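Local coordinates for protein polyketide synthase PksL (Bacillus subtilis, PDB 5E1V) that probably dehydrates beta-hydroxyacyl intermediates during bacillaene assembly, through a monomeric dehydratase domain of a trans-AT polyketide synthase split module, at residues 11-14 against 18-21. Sequence-based numbering, arbitrary orientation.
Sequences LSLK and IYHH
Ile18 points from the short helix 16-19 toward the turn that follows strand 4-11, and its side chain lies alongside the carbonyl of Ser12. CB starts the contact, 3.6 Å from Ser12 O. CG2 stays beside the same oxygen and meets Leu13 CD1 loosely, at 4.3 Å. The other branch, CG1, has Ser12 O at 4.0 Å and carries on through an extended chi2 (178°) to CD1. This terminal methyl, CD1 of Ile18, passes Ser12 O at 3.5 Å and ends against CB of Leu11, 3.8 Å away. The one oxygen thus lies beside all four side-chain carbons, and a single isoleucine follows three consecutive residues, from the end of the strand into the turn. Truncation to an alanine would probably open a gap beside the Ser12 carbonyl and leave Leu11 CB and Leu13 CD1 without their apolar partner on the helix.

Tyr19, one residue on, makes a more exposed contact. Its CB lies 3.3 Å from Leu13 O, and because CG is anti to the backbone N (chi1 -174°), the ring swings out beside that carbonyl, which approaches it obliquely. Ring atom CD1 also reaches Leu13 CB at 4.1 Å. The turn has its own internal brace: Ser12 OG accepts a hydrogen bond from Lys14 N (3.1 Å, 160° at the hydrogen), an ST turn just past the end of the strand.

The contact therefore closes a tight strand-to-helix connection in the dehydratase's hotdog-family fold. Leu11 is still tied to strand 70-81 by backbone bonding with Ile71, while Asn15 OD1 accepts from Ile18 N at the start of the helix. Leu11 touches Leu63 and Leu13 touches Ala65, both of strand 63-65; Ile18 packs on Asn27 and Leu29 of strand 26-29, sharing Asn27 with Leu13, so turn and helix both rest on this small antiparallel sheet.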
loop_
_atom_site.group_PDB
_atom_site.type_symbol
_atom_site.label_atom_id
_atom_site.label_comp_id
_atom_site.label_asym_id
_atom_site.label_seq_id
_atom_site.Cartn_x
_atom_site.Cartn_y
_atom_site.Cartn_z
ATOM N N LEU A 11 -11.877 12.232 -4.509
ATOM C CA LEU A 11 -10.886 12.125 -3.440
ATOM C C LEU A 11 -10.656 13.529 -2.874
ATOM O O LEU A 11 -10.396 14.490 -3.645
ATOM C CB LEU A 11 -9.618 11.572 -3.991
ATOM C CG LEU A 11 -9.816 10.134 -4.508
ATOM C CD1 LEU A 11 -8.549 9.703 -5.236
ATOM C CD2 LEU A 11 -10.103 9.219 -3.369
ATOM N N SER A 12 -10.796 13.608 -1.556
ATOM C CA SER A 12 -10.766 14.912 -0.836
ATOM C C SER A 12 -10.369 14.597 0.637
ATOM O O SER A 12 -10.154 13.444 0.986
ATOM C CB SER A 12 -12.139 15.562 -0.925
ATOM O OG SER A 12 -13.015 14.971 0.010
ATOM N N LEU A 13 -10.307 15.617 1.509
ATOM C CA LEU A 13 -10.132 15.428 2.929
ATOM C C LEU A 13 -11.276 14.701 3.648
ATOM O O LEU A 13 -11.160 14.329 4.797
ATOM C CB LEU A 13 -9.873 16.825 3.602
ATOM C CG LEU A 13 -8.409 17.280 3.616
ATOM C CD1 LEU A 13 -7.745 17.392 2.253
ATOM C CD2 LEU A 13 -8.326 18.662 4.339
ATOM N N LYS A 14 -12.355 14.442 2.958
ATOM C CA LYS A 14 -13.452 13.633 3.509
ATOM C C LYS A 14 -13.078 12.156 3.540
ATOM O O LYS A 14 -13.678 11.420 4.253
ATOM C CB LYS A 14 -14.713 13.775 2.666
ATOM C CG LYS A 14 -15.334 15.169 2.829
ATOM C CD LYS A 14 -16.843 15.138 2.953
ATOM C CE LYS A 14 -17.397 16.460 3.482
ATOM N NZ LYS A 14 -17.306 17.531 2.473
ATOM N N ILE A 18 -6.782 10.125 3.247
ATOM C CA ILE A 18 -6.206 11.381 2.898
ATOM C C ILE A 18 -6.167 12.286 4.126
ATOM O O ILE A 18 -5.227 12.950 4.360
ATOM C CB ILE A 18 -6.966 12.022 1.722
ATOM C CG1 ILE A 18 -6.883 11.136 0.455
ATOM C CG2 ILE A 18 -6.450 13.360 1.369
ATOM C CD1 ILE A 18 -7.628 11.664 -0.724
ATOM N N TYR A 19 -7.253 12.366 4.864
ATOM C CA TYR A 19 -7.260 13.253 5.974
ATOM C C TYR A 19 -6.212 12.904 6.986
ATOM O O TYR A 19 -5.589 13.830 7.577
ATOM C CB TYR A 19 -8.647 13.251 6.579
ATOM C CG TYR A 19 -8.831 14.242 7.666
ATOM C CD1 TYR A 19 -9.368 15.476 7.408
ATOM C CD2 TYR A 19 -8.546 13.913 8.999
ATOM C CE1 TYR A 19 -9.559 16.414 8.433
ATOM C CE2 TYR A 19 -8.748 14.840 10.045
ATOM C CZ TYR A 19 -9.251 16.092 9.764
ATOM O OH TYR A 19 -9.492 17.049 10.823
ATOM N N HIS A 20 -5.943 11.619 7.168
ATOM C CA HIS A 20 -5.074 11.115 8.253
ATOM C C HIS A 20 -3.667 10.706 7.763
ATOM O O HIS A 20 -2.922 9.997 8.459
ATOM C CB HIS A 20 -5.750 9.946 8.977
ATOM C CG HIS A 20 -6.928 10.369 9.802
ATOM N ND1 HIS A 20 -6.788 11.203 10.899
ATOM C CD2 HIS A 20 -8.268 10.247 9.605
ATOM C CE1 HIS A 20 -7.981 11.475 11.414
ATOM N NE2 HIS A 20 -8.895 10.896 10.663
ATOM N N HIS A 21 -3.291 11.224 6.605
ATOM C CA HIS A 21 -1.992 10.903 6.073
ATOM C C HIS A 21 -1.386 12.128 5.490
ATOM O O HIS A 21 -1.787 12.579 4.428
ATOM C CB HIS A 21 -2.112 9.794 5.000
ATOM C CG HIS A 21 -0.793 9.304 4.498
ATOM N ND1 HIS A 21 -0.299 9.661 3.276
ATOM C CD2 HIS A 21 0.132 8.475 5.050
ATOM C CE1 HIS A 21 0.855 9.036 3.062
ATOM N NE2 HIS A 21 1.147 8.326 4.135
#